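Local coordinates for decapping nuclease RAI1 (Scheffersomyces stipitis, PDB 5BTO), which removes NAD caps from RNA 5' ends, and also acts on methylguanosine-capped and triphosphate ends, using a divalent metal cation, and binds and stimulates the exoribonuclease RAT1, at residues A[360-365]-A[371-376]. Sequence-based numbering, arbitrary orientation.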
loop_
_atom_site.group_PDB
_atom_site.type_symbol
_atom_site.label_atom_id
_atom_site.label_comp_id
_atom_site.label_asym_id
_atom_site.label_seq_id
_atom_site.Cartn_x
_atom_site.Cartn_y
_atom_site.Cartn_z
ATOM N N TYR A 360 17.043 10.062 -7.361
ATOM C CA TYR A 360 16.342 9.056 -6.566
ATOM C C TYR A 360 16.524 7.633 -7.114
ATOM O O TYR A 360 16.792 7.430 -8.307
ATOM C CB TYR A 360 14.842 9.402 -6.470
ATOM C CG TYR A 360 14.574 10.661 -5.678
ATOM C CD1 TYR A 360 14.656 11.925 -6.268
ATOM C CD2 TYR A 360 14.261 10.593 -4.324
ATOM C CE1 TYR A 360 14.436 13.089 -5.510
ATOM C CE2 TYR A 360 14.036 11.735 -3.581
ATOM C CZ TYR A 360 14.115 12.978 -4.175
ATOM O OH TYR A 360 13.897 14.101 -3.393
ATOM N N ARG A 361 16.402 6.659 -6.214
ATOM C CA ARG A 361 16.415 5.242 -6.558
ATOM C C ARG A 361 15.070 4.634 -6.188
ATOM O O ARG A 361 14.647 4.696 -5.032
ATOM C CB ARG A 361 17.546 4.522 -5.813
ATOM C CG ARG A 361 17.473 2.993 -5.822
ATOM C CD ARG A 361 17.708 2.409 -7.228
ATOM N NE ARG A 361 18.891 2.980 -7.874
ATOM C CZ ARG A 361 20.146 2.759 -7.491
ATOM N NH1 ARG A 361 20.405 1.978 -6.450
ATOM N NH2 ARG A 361 21.151 3.333 -8.142
ATOM N N VAL A 362 14.389 4.074 -7.184
ATOM C CA VAL A 362 13.161 3.321 -6.960
ATOM C C VAL A 362 13.549 1.853 -6.968
ATOM O O VAL A 362 14.188 1.383 -7.908
ATOM C CB VAL A 362 12.115 3.584 -8.074
ATOM C CG1 VAL A 362 10.884 2.694 -7.886
ATOM C CG2 VAL A 362 11.717 5.046 -8.095
ATOM N N SER A 363 13.187 1.125 -5.913
ATOM C CA SER A 363 13.629 -0.257 -5.802
ATOM C C SER A 363 12.528 -1.167 -5.290
ATOM O O SER A 363 11.822 -0.843 -4.329
ATOM C CB SER A 363 14.843 -0.351 -4.862
ATOM O OG SER A 363 15.304 -1.687 -4.756
ATOM N N PHE A 364 12.384 -2.315 -5.937
ATOM C CA PHE A 364 11.605 -3.395 -5.361
ATOM C C PHE A 364 12.543 -4.517 -4.961
ATOM O O PHE A 364 13.305 -5.028 -5.786
ATOM C CB PHE A 364 10.541 -3.925 -6.328
ATOM C CG PHE A 364 9.854 -5.167 -5.820
ATOM C CD1 PHE A 364 8.965 -5.090 -4.766
ATOM C CD2 PHE A 364 10.101 -6.405 -6.392
ATOM C CE1 PHE A 364 8.338 -6.234 -4.278
ATOM C CE2 PHE A 364 9.478 -7.544 -5.920
ATOM C CZ PHE A 364 8.591 -7.464 -4.865
ATOM N N ASP A 365 12.492 -4.874 -3.674
ATOM C CA ASP A 365 13.339 -5.917 -3.104
ATOM C C ASP A 365 12.522 -7.184 -2.853
ATOM O O ASP A 365 11.672 -7.217 -1.968
ATOM C CB ASP A 365 13.949 -5.420 -1.791
ATOM C CG ASP A 365 14.742 -6.488 -1.068
ATOM O OD1 ASP A 365 15.226 -7.436 -1.718
ATOM O OD2 ASP A 365 14.890 -6.375 0.163
ATOM N N PHE A 371 8.662 -1.974 -1.677
ATOM C CA PHE A 371 8.837 -1.061 -2.798
ATOM C C PHE A 371 9.191 0.296 -2.207
ATOM O O PHE A 371 8.405 0.868 -1.450
ATOM C CB PHE A 371 7.534 -0.971 -3.585
ATOM C CG PHE A 371 7.677 -0.313 -4.934
ATOM C CD1 PHE A 371 7.636 1.068 -5.049
ATOM C CD2 PHE A 371 7.840 -1.074 -6.080
ATOM C CE1 PHE A 371 7.753 1.686 -6.290
ATOM C CE2 PHE A 371 7.968 -0.466 -7.315
ATOM C CZ PHE A 371 7.923 0.919 -7.428
ATOM N N THR A 372 10.372 0.807 -2.538
ATOM C CA THR A 372 10.865 2.005 -1.873
ATOM C C THR A 372 11.377 3.060 -2.838
ATOM O O THR A 372 11.751 2.761 -3.982
ATOM C CB THR A 372 12.003 1.682 -0.890
ATOM O OG1 THR A 372 13.087 1.061 -1.593
ATOM C CG2 THR A 372 11.515 0.759 0.234
ATOM N N LEU A 373 11.394 4.294 -2.345
ATOM C CA LEU A 373 11.957 5.437 -3.042
ATOM C C LEU A 373 12.994 6.045 -2.107
ATOM O O LEU A 373 12.667 6.429 -0.988
ATOM C CB LEU A 373 10.860 6.458 -3.320
ATOM C CG LEU A 373 11.242 7.811 -3.920
ATOM C CD1 LEU A 373 11.823 7.666 -5.324
ATOM C CD2 LEU A 373 10.026 8.742 -3.935
ATOM N N ARG A 374 14.236 6.120 -2.569
ATOM C CA ARG A 374 15.347 6.599 -1.749
ATOM C C ARG A 374 16.095 7.727 -2.449
ATOM O O ARG A 374 16.351 7.656 -3.649
ATOM C CB ARG A 374 16.287 5.427 -1.459
ATOM C CG ARG A 374 17.631 5.805 -0.911
ATOM C CD ARG A 374 18.373 4.566 -0.454
ATOM N NE ARG A 374 18.822 3.728 -1.562
ATOM C CZ ARG A 374 20.009 3.856 -2.146
ATOM N NH1 ARG A 374 20.848 4.798 -1.735
ATOM N NH2 ARG A 374 20.362 3.048 -3.136
ATOM N N GLU A 375 16.439 8.771 -1.696
ATOM C CA GLU A 375 17.248 9.864 -2.225
ATOM C C GLU A 375 18.709 9.428 -2.290
ATOM O O GLU A 375 19.269 8.961 -1.296
ATOM C CB GLU A 375 17.118 11.109 -1.330
ATOM C CG GLU A 375 17.910 12.316 -1.815
ATOM C CD GLU A 375 17.745 13.530 -0.918
ATOM O OE1 GLU A 375 16.737 13.605 -0.176
ATOM O OE2 GLU A 375 18.633 14.411 -0.953
ATOM N N LEU A 376 19.330 9.583 -3.458
ATOM C CA LEU A 376 20.734 9.229 -3.632
ATOM C C LEU A 376 21.615 10.356 -3.097
ATOM O O LEU A 376 21.157 11.488 -2.943
ATOM C CB LEU A 376 21.041 8.960 -5.116
ATOM C CG LEU A 376 20.314 7.745 -5.710
ATOM C CD1 LEU A 376 20.403 7.683 -7.239
ATOM C CD2 LEU A 376 20.839 6.453 -5.076
HETATM O O HOH W 1 14.830 2.649 -2.986
HETATM O O HOH W 2 12.984 -1.786 -1.600
#
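Phe371 reaches diagonally across the hairpin: its CZ presses on Val362 CG1 at 3.5 Å, while CD2 lies against CB of Phe364, its non-hydrogen-bonded partner. With CG anti to the backbone N and beside the carbonyl carbon (chi1 -167°), the ring leans along the strand toward Val362, on the face it shares with Leu373, where Trp339 meets it edge-to-face. The hairpin illustrates a general rule: hydrogen-bonded and non-hydrogen-bonded pairs take turns along an antiparallel ladder and point to opposite faces. Thr372 and Ser363 form a hydrogen-bonded pair, exchanging N-H and C=O; the bond from Thr372 N to Ser363 O measures 2.8 Å and stays in the carbonyl plane. Thr372 OG1 is held by two waters, one reaching back to Arg361 O and the other to Ser363 O. On the other face Leu373, non-hydrogen-bonded partner of Val362, sends CD1 between Tyr360 CB (3.7 Å) and Val362 CG2 (3.8 Å), and also packs on Trp346. Arg374 repeats the two-bond backbone exchange with Arg361. Their side chains run alongside each other, yet the guanidinium planes stand 83° apart, with Arg361 NH1 3.5 Å from Arg374 NH2. Two donors this close do not bond; Arg361 NH2 is instead hydrogen-bonded to Asn135, and Asp148 and Glu380, at long and weak ion-pair range, probably offset the neighbouring charge. Glu375 sets CB 3.9 Å from CE2 of Tyr360 and directs its carboxylate to Lys358 in a salt bridge. The Leu376 side chain brings CD2 over one face of the Arg361 guanidinium and 3.9 Å from Arg361 CB. The whole is an antiparallel beta hairpin built into the large mixed sheet between strands 132-139 and 9-12, with helix 333-350 packed on the face that carries Val362, Phe371 and Leu373, away from the metal and substrate sites of this PD-(D/E)XK-type nuclease.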